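Local coordinates for oxidoreductase, short chain dehydrogenase/reductase family protein (Bifidobacterium adolescentis L2-32, PDB 6OW4) that acts as an NADH-dependent 20beta-hydroxysteroid dehydrogenase, interconverting a steroid 20-ketone and the matching 20beta-alcohol, at the nicotinamide-adenine-dinucleotide site, the interface of chains A and B and the interface of chains A and C. Coordinates in Å, arbitrary orientation; residue numbers count along the deposited sequence, not the author numbering. Chains: chain A/B/C, Oxidoreductase, short chain dehydrogenase/reductase family protein.

Contact 1: the nicotinamide-adenine-dinucleotide site. Residues chain A 48, 50-53, 72-73, 100-102, 128-131, 179, 181, 200, 204, 230-231, 233, 235, 237-238. With NAD (nicotinamide-adenine-dinucleotide), chain D.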
loop_
_atom_site.group_PDB
_atom_site.type_symbol
_atom_site.label_atom_id
_atom_site.label_comp_id
_atom_site.label_asym_id
_atom_site.label_seq_id
_atom_site.Cartn_x
_atom_site.Cartn_y
_atom_site.Cartn_z
ATOM N N GLY A 48 2.523 6.716 27.132
ATOM C CA GLY A 48 2.422 5.276 27.437
ATOM C C GLY A 48 3.722 4.726 28.007
ATOM O O GLY A 48 3.995 3.528 27.797
ATOM N N ALA A 50 4.736 3.912 30.884
ATOM C CA ALA A 50 4.596 2.841 31.899
ATOM C C ALA A 50 4.603 1.479 31.197
ATOM O O ALA A 50 5.065 0.504 31.819
ATOM C CB ALA A 50 3.338 3.045 32.713
ATOM N N GLY A 51 4.123 1.434 29.947
ATOM C CA GLY A 51 4.021 0.217 29.116
ATOM C C GLY A 51 5.355 -0.186 28.505
ATOM O O GLY A 51 6.288 0.641 28.518
ATOM N N GLY A 52 5.428 -1.410 27.971
ATOM C CA GLY A 52 6.661 -2.044 27.461
ATOM C C GLY A 52 7.375 -1.188 26.429
ATOM O O GLY A 52 8.544 -0.823 26.673
ATOM N N LEU A 53 6.704 -0.889 25.314
ATOM C CA LEU A 53 7.256 -0.083 24.188
ATOM C C LEU A 53 7.742 1.273 24.718
ATOM O O LEU A 53 8.912 1.619 24.465
ATOM C CB LEU A 53 6.178 0.103 23.115
ATOM C CG LEU A 53 6.105 -0.987 22.045
ATOM C CD1 LEU A 53 5.671 -2.318 22.637
ATOM C CD2 LEU A 53 5.163 -0.573 20.926
ATOM N N ASP A 72 2.333 9.111 31.225
ATOM C CA ASP A 72 1.280 8.062 31.282
ATOM C C ASP A 72 0.136 8.570 32.168
ATOM O O ASP A 72 0.136 9.775 32.493
ATOM C CB ASP A 72 1.860 6.727 31.757
ATOM C CG ASP A 72 1.169 5.526 31.136
ATOM O OD1 ASP A 72 -0.060 5.408 31.315
ATOM O OD2 ASP A 72 1.858 4.734 30.466
ATOM N N LEU A 73 -0.804 7.693 32.530
ATOM C CA LEU A 73 -2.012 8.040 33.327
ATOM C C LEU A 73 -1.606 8.468 34.736
ATOM O O LEU A 73 -0.566 8.046 35.239
ATOM C CB LEU A 73 -2.951 6.830 33.361
ATOM C CG LEU A 73 -3.757 6.594 32.085
ATOM C CD1 LEU A 73 -4.417 5.225 32.107
ATOM C CD2 LEU A 73 -4.798 7.687 31.890
ATOM N N CYS A 100 -0.398 12.543 32.577
ATOM C CA CYS A 100 -1.379 13.151 31.647
ATOM C C CYS A 100 -2.324 12.066 31.126
ATOM O O CYS A 100 -1.830 11.091 30.526
ATOM C CB CYS A 100 -0.687 13.837 30.474
ATOM S SG CYS A 100 -1.842 14.615 29.314
ATOM N N ASP A 101 -3.622 12.223 31.386
ATOM C CA ASP A 101 -4.704 11.512 30.660
ATOM C C ASP A 101 -4.932 12.261 29.344
ATOM O O ASP A 101 -5.350 13.434 29.400
ATOM C CB ASP A 101 -5.978 11.420 31.502
ATOM C CG ASP A 101 -7.049 10.550 30.874
ATOM O OD1 ASP A 101 -6.972 10.309 29.649
ATOM O OD2 ASP A 101 -7.946 10.108 31.612
ATOM N N VAL A 102 -4.663 11.605 28.211
ATOM C CA VAL A 102 -4.646 12.231 26.855
ATOM C C VAL A 102 -6.083 12.499 26.389
ATOM O O VAL A 102 -6.241 13.246 25.408
ATOM C CB VAL A 102 -3.859 11.383 25.834
ATOM C CG1 VAL A 102 -2.428 11.147 26.292
ATOM C CG2 VAL A 102 -4.543 10.061 25.512
ATOM N N ASN A 128 2.886 7.218 21.827
ATOM C CA ASN A 128 2.824 5.734 21.848
ATOM C C ASN A 128 1.573 5.268 22.606
ATOM O O ASN A 128 1.187 4.099 22.433
ATOM C CB ASN A 128 4.135 5.188 22.423
ATOM C CG ASN A 128 4.099 3.714 22.755
ATOM O OD1 ASN A 128 4.087 2.872 21.862
ATOM N ND2 ASN A 128 4.105 3.398 24.040
ATOM N N ALA A 129 0.949 6.143 23.402
ATOM C CA ALA A 129 -0.244 5.826 24.222
ATOM C C ALA A 129 -1.340 5.249 23.318
ATOM O O ALA A 129 -1.592 5.828 22.244
ATOM C CB ALA A 129 -0.717 7.055 24.957
ATOM N N GLY A 130 -1.944 4.134 23.734
ATOM C CA GLY A 130 -3.039 3.463 23.006
ATOM C C GLY A 130 -3.628 2.325 23.818
ATOM O O GLY A 130 -2.933 1.826 24.727
ATOM N N VAL A 131 -4.870 1.942 23.509
ATOM C CA VAL A 131 -5.606 0.826 24.174
ATOM C C VAL A 131 -6.246 -0.057 23.102
ATOM O O VAL A 131 -6.465 0.434 21.977
ATOM C CB VAL A 131 -6.678 1.345 25.152
ATOM C CG1 VAL A 131 -6.090 2.287 26.189
ATOM C CG2 VAL A 131 -7.842 2.007 24.428
ATOM N N THR A 179 3.146 5.755 17.290
ATOM C CA THR A 179 2.890 4.294 17.272
ATOM C C THR A 179 1.556 4.055 16.563
ATOM O O THR A 179 0.504 4.349 17.163
ATOM C CB THR A 179 2.884 3.675 18.673
ATOM O OG1 THR A 179 4.141 3.933 19.298
ATOM C CG2 THR A 179 2.649 2.182 18.640
ATOM N N ALA A 181 -0.097 0.669 14.094
ATOM C CA ALA A 181 -0.146 -0.792 14.310
ATOM C C ALA A 181 -0.316 -1.501 12.968
ATOM O O ALA A 181 -0.750 -0.859 11.987
ATOM C CB ALA A 181 -1.267 -1.154 15.252
ATOM N N TYR A 200 -9.997 -0.106 16.727
ATOM C CA TYR A 200 -8.526 -0.060 16.947
ATOM C C TYR A 200 -7.819 0.173 15.608
ATOM O O TYR A 200 -7.070 1.158 15.486
ATOM C CB TYR A 200 -8.034 -1.351 17.603
ATOM C CG TYR A 200 -6.557 -1.363 17.897
ATOM C CD1 TYR A 200 -6.048 -0.687 18.993
ATOM C CD2 TYR A 200 -5.664 -2.035 17.078
ATOM C CE1 TYR A 200 -4.692 -0.681 19.275
ATOM C CE2 TYR A 200 -4.304 -2.042 17.346
ATOM C CZ TYR A 200 -3.818 -1.362 18.450
ATOM O OH TYR A 200 -2.483 -1.361 18.730
ATOM N N LYS A 204 -5.539 3.585 14.145
ATOM C CA LYS A 204 -4.110 3.408 13.769
ATOM C C LYS A 204 -3.906 3.806 12.300
ATOM O O LYS A 204 -2.832 4.351 11.983
ATOM C CB LYS A 204 -3.668 1.969 14.050
ATOM C CG LYS A 204 -3.728 1.555 15.514
ATOM C CD LYS A 204 -3.001 2.509 16.439
ATOM C CE LYS A 204 -2.644 1.897 17.778
ATOM N NZ LYS A 204 -1.693 2.752 18.527
ATOM N N PRO A 230 4.113 -1.724 14.841
ATOM C CA PRO A 230 4.523 -2.997 15.424
ATOM C C PRO A 230 3.556 -4.112 15.002
ATOM O O PRO A 230 2.377 -3.839 14.849
ATOM C CB PRO A 230 4.458 -2.789 16.945
ATOM C CG PRO A 230 4.313 -1.292 17.139
ATOM C CD PRO A 230 3.693 -0.756 15.865
ATOM N N GLY A 231 4.077 -5.324 14.809
ATOM C CA GLY A 231 3.259 -6.532 14.606
ATOM C C GLY A 231 2.793 -7.065 15.943
ATOM O O GLY A 231 1.991 -6.383 16.599
ATOM N N VAL A 233 4.361 -7.749 19.512
ATOM C CA VAL A 233 5.508 -7.438 20.418
ATOM C C VAL A 233 5.138 -7.891 21.833
ATOM O O VAL A 233 4.122 -7.401 22.362
ATOM C CB VAL A 233 5.872 -5.942 20.382
ATOM C CG1 VAL A 233 7.083 -5.634 21.251
ATOM C CG2 VAL A 233 6.101 -5.451 18.963
ATOM N N SER A 235 5.344 -7.180 24.991
ATOM C CA SER A 235 5.632 -5.899 25.691
ATOM C C SER A 235 5.408 -6.034 27.201
ATOM O O SER A 235 5.943 -5.197 27.947
ATOM C CB SER A 235 4.792 -4.786 25.120
ATOM O OG SER A 235 3.411 -5.035 25.339
ATOM N N ILE A 237 1.988 -6.906 27.917
ATOM C CA ILE A 237 0.502 -6.811 27.786
ATOM C C ILE A 237 -0.098 -8.208 27.553
ATOM O O ILE A 237 -1.300 -8.371 27.824
ATOM C CB ILE A 237 0.124 -5.806 26.671
ATOM C CG1 ILE A 237 -1.282 -5.227 26.861
ATOM C CG2 ILE A 237 0.295 -6.417 25.286
ATOM C CD1 ILE A 237 -1.451 -4.382 28.110
ATOM N N PHE A 238 0.696 -9.174 27.074
ATOM C CA PHE A 238 0.242 -10.550 26.730
ATOM C C PHE A 238 0.497 -11.522 27.891
ATOM O O PHE A 238 -0.025 -12.651 27.835
ATOM C CB PHE A 238 0.937 -11.040 25.456
ATOM C CG PHE A 238 0.587 -10.257 24.217
ATOM C CD1 PHE A 238 -0.647 -10.417 23.604
ATOM C CD2 PHE A 238 1.490 -9.364 23.660
ATOM C CE1 PHE A 238 -0.973 -9.699 22.464
ATOM C CE2 PHE A 238 1.162 -8.646 22.519
ATOM C CZ PHE A 238 -0.068 -8.813 21.924
HETATM P PA NAD D . 0.669 -0.971 26.961
HETATM O O1A NAD D . -0.788 -1.037 27.286
HETATM O O2A NAD D . 1.513 -1.617 28.070
HETATM O O5B NAD D . 1.146 0.528 26.754
HETATM C C5B NAD D . 0.189 1.539 26.453
HETATM C C4B NAD D . 0.251 2.625 27.567
HETATM O O4B NAD D . -0.749 3.758 27.138
HETATM C C3B NAD D . -0.105 2.205 28.713
HETATM O O3B NAD D . 0.941 2.407 29.730
HETATM C C2B NAD D . -1.448 3.086 29.145
HETATM O O2B NAD D . -1.441 3.363 30.578
HETATM C C1B NAD D . -1.417 4.163 28.458
HETATM N N9A NAD D . -2.822 4.647 28.243
HETATM C C8A NAD D . -4.018 4.097 27.938
HETATM N N7A NAD D . -4.955 5.074 27.914
HETATM C C5A NAD D . -4.334 6.234 28.217
HETATM C C6A NAD D . -4.832 7.539 28.334
HETATM N N6A NAD D . -6.107 8.162 28.188
HETATM N N1A NAD D . -3.992 8.547 28.653
HETATM C C2A NAD D . -2.657 8.306 28.860
HETATM N N3A NAD D . -2.162 7.017 28.750
HETATM C C4A NAD D . -3.010 5.986 28.425
HETATM O O3 NAD D . 0.926 -1.777 25.559
HETATM P PN NAD D . 2.257 -1.690 24.660
HETATM O O1N NAD D . 2.559 -3.089 24.205
HETATM O O2N NAD D . 3.464 -1.126 25.391
HETATM O O5D NAD D . 1.910 -0.836 23.371
HETATM C C5D NAD D . 2.206 0.543 23.267
HETATM C C4D NAD D . 1.586 1.034 21.929
HETATM O O4D NAD D . 1.873 0.191 20.967
HETATM C C3D NAD D . 0.068 1.081 22.017
HETATM O O3D NAD D . -0.422 2.205 21.404
HETATM C C2D NAD D . -0.390 -0.190 21.246
HETATM O O2D NAD D . -1.781 0.042 20.772
HETATM C C1D NAD D . 0.472 -0.271 20.292
HETATM N N1N NAD D . 0.651 -1.608 19.716
HETATM C C2N NAD D . 1.151 -2.651 20.483
HETATM C C3N NAD D . 1.326 -3.927 19.929
HETATM C C7N NAD D . 1.875 -5.105 20.768
HETATM O O7N NAD D . 1.833 -6.227 20.315
HETATM N N7N NAD D . 2.444 -4.914 22.057
HETATM C C4N NAD D . 1.006 -4.138 18.601
HETATM C C5N NAD D . 0.517 -3.100 17.826
HETATM C C6N NAD D . 0.347 -1.829 18.389
HETATM O O HOH W 1 -3.029 0.413 27.067
#

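Contact 2: the interface of chains A and B. Residues chain A 183-187, 201-202; chain B 209, 212.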
loop_
_atom_site.group_PDB
_atom_site.type_symbol
_atom_site.label_atom_id
_atom_site.label_comp_id
_atom_site.label_asym_id
_atom_site.label_seq_id
_atom_site.Cartn_x
_atom_site.Cartn_y
_atom_site.Cartn_z
ATOM N N SER A 183 -2.576 -3.667 12.609
ATOM C CA SER A 183 -4.062 -3.599 12.547
ATOM C C SER A 183 -4.507 -2.433 11.654
ATOM O O SER A 183 -5.592 -2.541 11.040
ATOM C CB SER A 183 -4.657 -3.484 13.922
ATOM O OG SER A 183 -4.078 -4.435 14.800
ATOM N N GLY A 184 -3.705 -1.360 11.602
ATOM C CA GLY A 184 -3.933 -0.164 10.766
ATOM C C GLY A 184 -3.829 -0.459 9.277
ATOM O O GLY A 184 -4.496 0.249 8.502
ATOM N N HIS A 185 -3.014 -1.447 8.888
ATOM C CA HIS A 185 -2.811 -1.898 7.482
ATOM C C HIS A 185 -3.743 -3.069 7.156
ATOM O O HIS A 185 -4.433 -3.016 6.114
ATOM C CB HIS A 185 -1.362 -2.341 7.254
ATOM C CG HIS A 185 -0.350 -1.263 7.434
ATOM N ND1 HIS A 185 0.595 -1.303 8.439
ATOM C CD2 HIS A 185 -0.121 -0.129 6.737
ATOM C CE1 HIS A 185 1.364 -0.239 8.355
ATOM N NE2 HIS A 185 0.947 0.497 7.319
ATOM N N ASN A 186 -3.713 -4.098 8.008
ATOM C CA ASN A 186 -4.392 -5.408 7.828
ATOM C C ASN A 186 -5.204 -5.732 9.085
ATOM O O ASN A 186 -4.819 -5.259 10.168
ATOM C CB ASN A 186 -3.380 -6.526 7.565
ATOM C CG ASN A 186 -2.541 -6.293 6.327
ATOM O OD1 ASN A 186 -3.012 -6.491 5.208
ATOM N ND2 ASN A 186 -1.295 -5.886 6.516
ATOM N N ALA A 187 -6.280 -6.509 8.940
ATOM C CA ALA A 187 -7.045 -7.114 10.056
ATOM C C ALA A 187 -6.319 -8.386 10.507
ATOM O O ALA A 187 -6.131 -9.282 9.667
ATOM C CB ALA A 187 -8.462 -7.405 9.626
ATOM N N GLY A 201 -8.074 -0.705 14.633
ATOM C CA GLY A 201 -7.504 -0.639 13.274
ATOM C C GLY A 201 -7.773 0.701 12.611
ATOM O O GLY A 201 -6.850 1.228 11.962
ATOM N N ALA A 202 -8.986 1.236 12.774
ATOM C CA ALA A 202 -9.430 2.525 12.190
ATOM C C ALA A 202 -8.582 3.682 12.744
ATOM O O ALA A 202 -8.141 4.526 11.936
ATOM C CB ALA A 202 -10.901 2.740 12.451
ATOM N N GLU B 209 -9.872 1.432 6.627
ATOM C CA GLU B 209 -9.460 0.255 7.439
ATOM C C GLU B 209 -10.662 -0.284 8.229
ATOM O O GLU B 209 -10.634 -1.476 8.599
ATOM C CB GLU B 209 -8.293 0.617 8.362
ATOM C CG GLU B 209 -7.686 -0.575 9.083
ATOM C CD GLU B 209 -7.258 -1.731 8.192
ATOM O OE1 GLU B 209 -6.796 -1.469 7.066
ATOM O OE2 GLU B 209 -7.392 -2.895 8.625
ATOM N N ARG B 212 -12.460 -2.429 5.586
ATOM C CA ARG B 212 -11.598 -3.634 5.449
ATOM C C ARG B 212 -11.927 -4.632 6.565
ATOM O O ARG B 212 -12.007 -5.839 6.261
ATOM C CB ARG B 212 -10.114 -3.243 5.444
ATOM C CG ARG B 212 -9.609 -2.826 4.071
ATOM C CD ARG B 212 -8.226 -2.203 4.058
ATOM N NE ARG B 212 -7.158 -3.096 4.492
ATOM C CZ ARG B 212 -6.657 -4.109 3.784
ATOM N NH1 ARG B 212 -7.139 -4.412 2.589
ATOM N NH2 ARG B 212 -5.675 -4.835 4.289
HETATM O O HOH W 2 -8.119 -3.798 11.029
#

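Contact 3: the interface of chains A and C. Residues chain A 55, 234-236, 239, 261; chain C 14, 18, 21-23.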
loop_
_atom_site.group_PDB
_atom_site.type_symbol
_atom_site.label_atom_id
_atom_site.label_comp_id
_atom_site.label_asym_id
_atom_site.label_seq_id
_atom_site.Cartn_x
_atom_site.Cartn_y
_atom_site.Cartn_z
ATOM N N ARG A 55 8.478 2.655 27.844
ATOM C CA ARG A 55 9.584 2.752 28.838
ATOM C C ARG A 55 10.908 2.325 28.188
ATOM O O ARG A 55 11.946 2.922 28.518
ATOM C CB ARG A 55 9.268 1.949 30.104
ATOM C CG ARG A 55 9.277 0.436 29.950
ATOM C CD ARG A 55 8.803 -0.205 31.240
ATOM N NE ARG A 55 8.816 -1.661 31.211
ATOM C CZ ARG A 55 7.744 -2.450 31.217
ATOM N NH1 ARG A 55 6.524 -1.941 31.248
ATOM N NH2 ARG A 55 7.899 -3.762 31.197
ATOM N N TRP A 234 5.943 -8.782 22.417
ATOM C CA TRP A 234 5.788 -9.273 23.811
ATOM C C TRP A 234 6.220 -8.167 24.780
ATOM O O TRP A 234 7.347 -8.244 25.311
ATOM C CB TRP A 234 6.584 -10.565 24.022
ATOM C CG TRP A 234 6.248 -11.251 25.308
ATOM C CD1 TRP A 234 6.840 -11.074 26.523
ATOM C CD2 TRP A 234 5.195 -12.208 25.511
ATOM N NE1 TRP A 234 6.241 -11.867 27.465
ATOM C CE2 TRP A 234 5.227 -12.573 26.872
ATOM C CE3 TRP A 234 4.238 -12.791 24.673
ATOM C CZ2 TRP A 234 4.335 -13.498 27.413
ATOM C CZ3 TRP A 234 3.360 -13.705 25.209
ATOM C CH2 TRP A 234 3.409 -14.052 26.560
ATOM N N SER A 235 5.344 -7.180 24.991
ATOM C CA SER A 235 5.632 -5.899 25.691
ATOM C C SER A 235 5.408 -6.034 27.201
ATOM O O SER A 235 5.943 -5.197 27.947
ATOM C CB SER A 235 4.792 -4.786 25.120
ATOM O OG SER A 235 3.411 -5.035 25.339
ATOM N N GLY A 236 4.662 -7.057 27.623
ATOM C CA GLY A 236 4.147 -7.210 28.997
ATOM C C GLY A 236 2.636 -7.364 28.992
ATOM O O GLY A 236 2.095 -7.932 29.960
ATOM N N ASN A 239 1.261 -11.101 28.905
ATOM C CA ASN A 239 1.694 -11.961 30.041
ATOM C C ASN A 239 0.463 -12.580 30.713
ATOM O O ASN A 239 -0.422 -11.815 31.147
ATOM C CB ASN A 239 2.534 -11.189 31.061
ATOM C CG ASN A 239 3.847 -10.699 30.492
ATOM O OD1 ASN A 239 3.939 -10.394 29.306
ATOM N ND2 ASN A 239 4.866 -10.610 31.329
ATOM N N THR A 261 10.372 -8.068 20.620
ATOM C CA THR A 261 10.666 -7.625 22.007
ATOM C C THR A 261 10.717 -6.093 22.042
ATOM O O THR A 261 10.785 -5.483 20.961
ATOM C CB THR A 261 11.947 -8.288 22.525
ATOM O OG1 THR A 261 13.005 -7.980 21.619
ATOM C CG2 THR A 261 11.808 -9.788 22.661
ATOM N N GLU C 14 4.726 -19.699 31.204
ATOM C CA GLU C 14 5.018 -18.258 31.428
ATOM C C GLU C 14 6.517 -18.065 31.693
ATOM O O GLU C 14 7.052 -17.031 31.255
ATOM C CB GLU C 14 4.176 -17.710 32.583
ATOM C CG GLU C 14 4.072 -16.194 32.586
ATOM C CD GLU C 14 3.429 -15.591 31.346
ATOM O OE1 GLU C 14 2.403 -16.137 30.881
ATOM O OE2 GLU C 14 3.960 -14.584 30.840
ATOM N N ASP C 18 8.996 -15.710 29.565
ATOM C CA ASP C 18 9.833 -14.731 30.316
ATOM C C ASP C 18 11.289 -14.845 29.849
ATOM O O ASP C 18 11.966 -13.800 29.770
ATOM C CB ASP C 18 9.723 -14.936 31.830
ATOM C CG ASP C 18 8.332 -14.700 32.400
ATOM O OD1 ASP C 18 7.502 -14.086 31.699
ATOM O OD2 ASP C 18 8.083 -15.146 33.538
ATOM N N TYR C 21 11.391 -13.788 25.841
ATOM C CA TYR C 21 11.078 -12.359 25.583
ATOM C C TYR C 21 11.388 -11.503 26.811
ATOM O O TYR C 21 10.502 -11.252 27.624
ATOM C CB TYR C 21 9.606 -12.219 25.186
ATOM C CG TYR C 21 9.156 -13.118 24.062
ATOM C CD1 TYR C 21 9.759 -13.064 22.816
ATOM C CD2 TYR C 21 8.106 -14.007 24.236
ATOM C CE1 TYR C 21 9.341 -13.875 21.774
ATOM C CE2 TYR C 21 7.676 -14.827 23.205
ATOM C CZ TYR C 21 8.296 -14.763 21.969
ATOM O OH TYR C 21 7.876 -15.563 20.947
ATOM N N PRO C 22 12.642 -11.017 26.983
ATOM C CA PRO C 22 12.953 -10.034 28.023
ATOM C C PRO C 22 12.208 -8.712 27.782
ATOM O O PRO C 22 12.062 -8.324 26.635
ATOM C CB PRO C 22 14.468 -9.809 27.910
ATOM C CG PRO C 22 14.971 -11.007 27.134
ATOM C CD PRO C 22 13.834 -11.401 26.213
ATOM N N LEU C 23 11.773 -8.061 28.864
ATOM C CA LEU C 23 10.908 -6.852 28.833
ATOM C C LEU C 23 11.758 -5.580 28.934
ATOM O O LEU C 23 11.393 -4.588 28.279
ATOM C CB LEU C 23 9.898 -6.931 29.983
ATOM C CG LEU C 23 8.576 -7.624 29.661
ATOM C CD1 LEU C 23 8.800 -8.953 28.960
ATOM C CD2 LEU C 23 7.756 -7.823 30.927
HETATM O O HOH W 3 9.840 -7.670 25.161
#

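Contact 1: the nicotinamide-adenine-dinucleotide site
NAD, the dinucleotide cofactor of this short-chain dehydrogenase, lies almost wholly buried along a Rossmann fold, its phosphates over the glycine loop that runs from A:Gly48 into helix 52-63. A:Asp72, at the end of strand 67-72, shows how one side chain can read a ribose. From CB the chain leads to A:Asp72 CG, 3.4 Å from both O2B and O3B of NAD, so the carboxylate faces the adenosine ribose as a fork. A:Asp72 OD1 turns its syn lone pair to the 2'-hydroxyl O2B of NAD, 2.6 Å away, and its anti lone pair to the backbone N of A:Leu73. OD2 takes the 3'-hydroxyl O3B on its own syn lone pair and is met by A:Ala50 N from 25° above the carboxylate plane. The backbone N-H groups fix the carboxylate; its charge, and its hold on O2B, would probably disfavour a 2'-phosphate, in keeping with NADH dependence. A:Leu73 CD2 sits over the six-membered adenine ring, 3.6 Å from its centroid.

At the other end, A:Val233 pairs with the carboxamide: its N donates to O7N at 171°, while its O accepts from N7N. In the catalytic Tyr-x-x-x-Lys motif, A:Lys204 NZ donates to the ribose O3D and, from above the carbonyl plane, to A:Thr179 O. The A:Tyr200 hydroxyl OH shares a 2.6 Å hydrogen bond with the nicotinamide ribose 2'-hydroxyl O2D of NAD, which lies in the phenol plane at its edge.

Contact 2: the interface of chains A and B
The aliphatic stem of B:Glu209 fills the middle of this patch, rising from helix 198-217, which carries the Tyr-x-x-x-Lys motif of short-chain dehydrogenases and commonly packs between their subunits; the deposited four-chain assembly may be the working form. B:Glu209 CG, anti to the backbone N (chi1 -172°), rests 3.5 Å from A:Gly201 O, on the same helix of the partner, while CB passes near A:Gly184 O. A bend at chi2 (53°) then swings the carboxylate against the carbonyl oxygens at the end of the 3-10 helix 182-184.

B:Glu209 OE2 lies 3.0 Å from A:Ser183 O, and B:Glu209 OE1 is equally near A:His185 O and 3.2 Å from A:Gly184 O. An ionised carboxylate would find these pairs repulsive, so its proton affinity may be raised, although the B:Arg212 salt bridge would work against this; if protonated, one oxygen could donate. Some relief comes from a water that bridges B:Glu209 OE2 and A:Ser183 O. B:Arg212, one helical turn on, makes its salt bridge from NE to B:Glu209 OE1, 3.1 Å away and in the guanidinium plane.

Farther out, B:Arg212 NH2 donates to a lone pair of A:His185 O at 2.9 Å, with a weak second bond from NE. An alanine here, at B:Glu209, removes the carboxylate that pairs with B:Arg212 NE, and the guanidinium would probably be held less firmly against A:His185 O. At the rim, A:Asn186 runs alongside the arginine, amide and guanidinium planes 67° apart, OD1 at the edge near NH2.

Contact 3: the interface of chains A and C
Two first torsions bring the key rings together: A:Trp234 holds CG anti to its backbone N (chi1 -168°), C:Tyr21 anti to its carbonyl carbon (chi1 -52°). In this short-chain dehydrogenase the patch joins the loop after strand 223-230 of one subunit to the N-terminal arm of another, helix 13-20 and the residues just after it, in the deposited four-chain assembly, possibly the working form.

The two side chains cross at about a right angle. C:Tyr21 comes over one face of the indole, CD2 standing 3.5 Å above the plane and toward the rim, so its CB-CG-CD2 edge, not the whole ring, leans over the five-membered part near CG and CD2 of A:Trp234. C:Tyr21 CB closes against A:Trp234 CD1 at 3.3 Å, a tight fit. On the other flank, C:Tyr21 CD1 meets the methyl CG2 of A:Thr261, 3.9 Å away.

C:Leu23 has more surface hidden by the partner chain than any other residue of the patch (66 Å²). C:Leu23 CD1 reaches A:Trp234 CD1 at 3.8 Å, while CD2 points tip to tip at A:Asn239 ND2. The extended A:Arg55 crosses the leucine obliquely, NH2 beside C:Leu23 CB.

No N or O of either side comes within bonding distance of the other; a water bridges them, 2.6 Å from A:Trp234 O and 2.7 Å from C:Pro22 O. Both carbonyls can only accept, so it presumably spends both hydrogens on them. The poorly ordered C:Glu14 brings OE2 near A:Trp234 CZ2 at the indole edge.

Contact 1 lies between the two subunit contacts: the C-alpha centres are about 17 Å from contact 1 to contact 2 and about 14 Å from contact 1 to contact 3, while contacts 2 and 3 stand about 24 Å apart. A:Ser235, which donates through OG to a cofactor phosphate oxygen, is common to contacts 1 and 3, and A:Trp234 lies next to it. Helix 198-217 serves both contacts 1 and 2. Each interface is two-fold symmetric, and together they fit the four-subunit deposited assembly; subunit packing could therefore steady the cofactor loop and catalytic helix, although the structure alone does not show this.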